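Local coordinates for protein CT296 (Chlamydia trachomatis, PDB 3QH6) that is of unknown function but resembles Fe(II) 2-oxoglutarate-dependent enzymes in its structure, at residues R13-Q16 and H20-F23; W124-F127 and Y132-D135. All coordinates share one frame; numbering follows the deposited sequence.

Contact 1: R13-Q16 and H20-F23; sequences RYFQ and HILF
Phe15 of helix 9-18 and His20 of strand 20-23 are the closest backbone points, with CA atoms 4.9 Å apart near the turn from helix to strand. The Tyr14 side chain crosses that of Ile21 at a slant. Its CG is anti to the backbone N (chi1 -168°), which swings the ring out beside the strand. The ring edge comes up to the peptide oxygen of His20, with Tyr14 CD2 3.4 Å from His20 O. This is packing; the model gives that buried oxygen no hydrogen-bond partner. Tyr14 CD2 also meets Ile21 CB at 4.1 Å. Phe15 takes the second branch of Ile21, with Phe15 CD2 4.0 Å from Ile21 CG2. Phe15 CD2 also rests 3.7 Å from His20 CA. At the polar end one water joins the two segments. It sits 2.8 Å from Tyr14 OH and 3.0 Å from His20 NE2, in the plane of the imidazole at its edge. The arrangement is a helix, a short turn and an outermost strand of the antiparallel sheet packed on each other. Phe15 continues onto Leu84 and Thr85 of helix 77-85, while Ile21 and Phe23 pair through their backbones with strand 125-128.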
loop_
_atom_site.group_PDB
_atom_site.type_symbol
_atom_site.label_atom_id
_atom_site.label_comp_id
_atom_site.label_asym_id
_atom_site.label_seq_id
_atom_site.Cartn_x
_atom_site.Cartn_y
_atom_site.Cartn_z
ATOM N N ARG A 13 0.902 -0.789 -18.488
ATOM C CA ARG A 13 0.103 0.012 -19.407
ATOM C C ARG A 13 -1.123 0.535 -18.727
ATOM O O ARG A 13 -1.512 1.659 -18.974
ATOM C CB ARG A 13 -0.299 -0.819 -20.638
ATOM C CG ARG A 13 0.892 -1.127 -21.513
ATOM C CD ARG A 13 0.544 -2.053 -22.693
ATOM N NE ARG A 13 1.597 -1.963 -23.698
ATOM C CZ ARG A 13 1.758 -2.801 -24.713
ATOM N NH1 ARG A 13 0.944 -3.842 -24.861
ATOM N NH2 ARG A 13 2.747 -2.603 -25.574
ATOM N N TYR A 14 -1.728 -0.263 -17.849
ATOM C CA TYR A 14 -2.915 0.206 -17.129
ATOM C C TYR A 14 -2.518 1.394 -16.227
ATOM O O TYR A 14 -3.203 2.416 -16.194
ATOM C CB TYR A 14 -3.532 -0.925 -16.292
ATOM C CG TYR A 14 -4.918 -0.586 -15.766
ATOM C CD1 TYR A 14 -6.048 -0.881 -16.514
ATOM C CD2 TYR A 14 -5.089 0.076 -14.547
ATOM C CE1 TYR A 14 -7.304 -0.572 -16.062
ATOM C CE2 TYR A 14 -6.367 0.402 -14.084
ATOM C CZ TYR A 14 -7.465 0.067 -14.852
ATOM O OH TYR A 14 -8.741 0.378 -14.430
ATOM N N PHE A 15 -1.396 1.255 -15.517
ATOM C CA PHE A 15 -0.944 2.313 -14.601
ATOM C C PHE A 15 -0.588 3.591 -15.391
ATOM O O PHE A 15 -0.885 4.742 -14.971
ATOM C CB PHE A 15 0.242 1.799 -13.792
ATOM C CG PHE A 15 0.784 2.814 -12.831
ATOM C CD1 PHE A 15 1.847 3.598 -13.183
ATOM C CD2 PHE A 15 0.189 3.000 -11.597
ATOM C CE1 PHE A 15 2.339 4.560 -12.288
ATOM C CE2 PHE A 15 0.670 3.961 -10.701
ATOM C CZ PHE A 15 1.730 4.739 -11.055
ATOM N N GLN A 16 0.032 3.402 -16.554
ATOM C CA GLN A 16 0.373 4.537 -17.425
ATOM C C GLN A 16 -0.868 5.272 -17.917
ATOM O O GLN A 16 -0.901 6.508 -18.026
ATOM C CB GLN A 16 1.208 4.033 -18.596
ATOM C CG GLN A 16 2.643 3.719 -18.147
ATOM C CD GLN A 16 3.358 2.685 -19.019
ATOM O OE1 GLN A 16 4.387 2.142 -18.621
ATOM N NE2 GLN A 16 2.835 2.439 -20.207
ATOM N N HIS A 20 -3.151 4.684 -11.736
ATOM C CA HIS A 20 -3.262 3.839 -10.583
ATOM C C HIS A 20 -3.461 2.434 -11.133
ATOM O O HIS A 20 -3.807 2.266 -12.313
ATOM C CB HIS A 20 -4.473 4.208 -9.696
ATOM C CG HIS A 20 -5.804 3.992 -10.364
ATOM N ND1 HIS A 20 -6.538 5.025 -10.917
ATOM C CD2 HIS A 20 -6.525 2.863 -10.578
ATOM C CE1 HIS A 20 -7.650 4.534 -11.453
ATOM N NE2 HIS A 20 -7.669 3.229 -11.251
ATOM N N ILE A 21 -3.266 1.468 -10.275
ATOM C CA ILE A 21 -3.655 0.083 -10.610
ATOM C C ILE A 21 -3.943 -0.657 -9.320
ATOM O O ILE A 21 -3.185 -0.564 -8.334
ATOM C CB ILE A 21 -2.550 -0.627 -11.443
ATOM C CG1 ILE A 21 -2.962 -2.056 -11.771
ATOM C CG2 ILE A 21 -1.192 -0.630 -10.714
ATOM C CD1 ILE A 21 -2.077 -2.736 -12.868
ATOM N N LEU A 22 -5.038 -1.406 -9.320
ATOM C CA LEU A 22 -5.480 -2.163 -8.151
ATOM C C LEU A 22 -5.167 -3.636 -8.321
ATOM O O LEU A 22 -5.523 -4.206 -9.353
ATOM C CB LEU A 22 -7.022 -2.001 -8.046
ATOM C CG LEU A 22 -7.694 -2.846 -6.950
ATOM C CD1 LEU A 22 -7.137 -2.505 -5.581
ATOM C CD2 LEU A 22 -9.218 -2.654 -6.948
ATOM N N PHE A 23 -4.534 -4.261 -7.322
ATOM C CA PHE A 23 -4.205 -5.706 -7.376
ATOM C C PHE A 23 -4.889 -6.470 -6.273
ATOM O O PHE A 23 -4.750 -6.124 -5.095
ATOM C CB PHE A 23 -2.681 -5.941 -7.185
ATOM C CG PHE A 23 -1.849 -5.578 -8.380
ATOM C CD1 PHE A 23 -1.160 -4.388 -8.435
ATOM C CD2 PHE A 23 -1.741 -6.447 -9.444
ATOM C CE1 PHE A 23 -0.401 -4.056 -9.543
ATOM C CE2 PHE A 23 -0.983 -6.104 -10.538
ATOM C CZ PHE A 23 -0.314 -4.933 -10.583
HETATM O O HOH W 1 -9.292 0.756 -11.752
#

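Contact 2: W124-F127 and Y132-D135; sequences WGLF and YPQD
Apolar contact between Leu126 and the pair Tyr132 and Pro133 carries this site. A single methyl does the touching. Leu126 CD2 lies 3.6 Å from Tyr132 CE1, and it also lies 3.6 Å from Pro133 CG. With chi1 at 175° the leucine branch extends beyond the strand, and CD2 reaches the loop. Leucine and proline reach each other tip to tip, the methyl against the corner of the pyrrolidine ring. Pro133 CD is close behind, 3.9 Å from Leu126 CD2. The tyrosine side chain runs at a slant to the leucine, and the methyl comes to its ring obliquely, near CE1. The backbones stay well apart: even the nearest CA atoms, those of Leu126 and Tyr132, are 9.4 Å from each other. Side chains alone therefore span the gap.

Aromatic contact is added from the chain between the two segments. The ring of Tyr132 meets that of Phe128 edge-to-face.

Hydrogen bonding lies beside the apolar contact. Tyr132 OH bonds to the backbone oxygen of Phe137, so the far end of the ring is tied to the loop that follows. Leu126 uses its backbone to pair with Leu114 of strand 111-116.

This sheet-to-loop packing belongs to a domain assigned to the cupin clan, consistent with the resemblance to 2-oxoglutarate-dependent enzymes. The chemistry implies a small apolar contact between strand 125-128 and the loop that follows it. Close packing joins the two segments, while the phenol satisfies its polar end within the loop.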
loop_
_atom_site.group_PDB
_atom_site.type_symbol
_atom_site.label_atom_id
_atom_site.label_comp_id
_atom_site.label_asym_id
_atom_site.label_seq_id
_atom_site.Cartn_x
_atom_site.Cartn_y
_atom_site.Cartn_z
ATOM N N TRP A 124 -5.481 -6.752 -0.562
ATOM C CA TRP A 124 -5.616 -5.987 -1.828
ATOM C C TRP A 124 -4.801 -4.695 -1.705
ATOM O O TRP A 124 -4.764 -4.098 -0.637
ATOM C CB TRP A 124 -7.076 -5.620 -2.122
ATOM C CG TRP A 124 -7.981 -6.760 -2.606
ATOM C CD1 TRP A 124 -8.205 -7.964 -1.992
ATOM C CD2 TRP A 124 -8.800 -6.752 -3.783
ATOM N NE1 TRP A 124 -9.108 -8.713 -2.722
ATOM C CE2 TRP A 124 -9.488 -7.991 -3.826
ATOM C CE3 TRP A 124 -9.017 -5.823 -4.810
ATOM C CZ2 TRP A 124 -10.377 -8.320 -4.861
ATOM C CZ3 TRP A 124 -9.901 -6.154 -5.840
ATOM C CH2 TRP A 124 -10.565 -7.398 -5.857
ATOM N N GLY A 125 -4.118 -4.278 -2.760
ATOM C CA GLY A 125 -3.400 -3.008 -2.693
ATOM C C GLY A 125 -3.568 -2.182 -3.956
ATOM O O GLY A 125 -3.720 -2.713 -5.041
ATOM N N LEU A 126 -3.546 -0.864 -3.801
ATOM C CA LEU A 126 -3.710 0.070 -4.909
ATOM C C LEU A 126 -2.447 0.907 -5.028
ATOM O O LEU A 126 -2.076 1.567 -4.051
ATOM C CB LEU A 126 -4.945 0.982 -4.643
ATOM C CG LEU A 126 -5.252 2.128 -5.634
ATOM C CD1 LEU A 126 -5.671 1.575 -7.004
ATOM C CD2 LEU A 126 -6.338 3.057 -5.104
ATOM N N PHE A 127 -1.752 0.852 -6.170
ATOM C CA PHE A 127 -0.650 1.779 -6.413
ATOM C C PHE A 127 -1.265 3.005 -7.083
ATOM O O PHE A 127 -2.065 2.852 -7.996
ATOM C CB PHE A 127 0.373 1.243 -7.392
ATOM C CG PHE A 127 1.177 0.060 -6.870
ATOM C CD1 PHE A 127 0.638 -1.224 -6.913
ATOM C CD2 PHE A 127 2.479 0.248 -6.396
ATOM C CE1 PHE A 127 1.385 -2.336 -6.486
ATOM C CE2 PHE A 127 3.244 -0.862 -5.949
ATOM C CZ PHE A 127 2.697 -2.138 -5.982
ATOM N N TYR A 132 -5.887 10.342 -3.760
ATOM C CA TYR A 132 -6.504 9.023 -3.759
ATOM C C TYR A 132 -7.634 8.991 -4.789
ATOM O O TYR A 132 -8.490 9.895 -4.802
ATOM C CB TYR A 132 -7.041 8.687 -2.358
ATOM C CG TYR A 132 -7.492 7.255 -2.230
ATOM C CD1 TYR A 132 -6.553 6.228 -2.190
ATOM C CD2 TYR A 132 -8.843 6.925 -2.128
ATOM C CE1 TYR A 132 -6.942 4.925 -2.074
ATOM C CE2 TYR A 132 -9.242 5.606 -2.016
ATOM C CZ TYR A 132 -8.280 4.615 -1.993
ATOM O OH TYR A 132 -8.624 3.297 -1.874
ATOM N N PRO A 133 -7.643 7.964 -5.663
ATOM C CA PRO A 133 -8.649 7.917 -6.737
ATOM C C PRO A 133 -10.004 7.465 -6.259
ATOM O O PRO A 133 -10.135 6.452 -5.557
ATOM C CB PRO A 133 -8.062 6.894 -7.720
ATOM C CG PRO A 133 -7.210 6.055 -6.925
ATOM C CD PRO A 133 -6.616 6.925 -5.849
ATOM N N GLN A 134 -11.021 8.210 -6.676
ATOM C CA GLN A 134 -12.390 7.932 -6.283
ATOM C C GLN A 134 -12.984 6.824 -7.149
ATOM O O GLN A 134 -12.663 6.696 -8.337
ATOM C CB GLN A 134 -13.226 9.216 -6.366
ATOM C CG GLN A 134 -12.732 10.323 -5.431
ATOM C CD GLN A 134 -12.715 9.899 -3.967
ATOM O OE1 GLN A 134 -11.651 9.758 -3.352
ATOM N NE2 GLN A 134 -13.897 9.696 -3.405
ATOM N N ASP A 135 -13.833 6.012 -6.532
ATOM C CA ASP A 135 -14.530 4.937 -7.226
ATOM C C ASP A 135 -13.577 3.902 -7.820
ATOM O O ASP A 135 -13.816 3.398 -8.916
ATOM C CB ASP A 135 -15.434 5.505 -8.327
#

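Strands 20-23 and 125-128 are neighbours in one antiparallel sheet, so contacts 1 and 2 meet directly. Phe23 N lies 2.9 Å from Gly125 O, and Ile21 N lies 2.9 Å from Phe127 O; both are probable hydrogen bonds. Contact 1 is at the sheet margin, partly buried, and binds a helix to the outermost strand. Contact 2 is more central and buried, and joins the next strand to a loop. Contact 2 rests on apolar side chains alone between its segments; contact 1 mixes these with ring-to-backbone packing and a water bridge at its more open end. The side chain of Leu126 also touches His20 and Leu22, connecting the two sites.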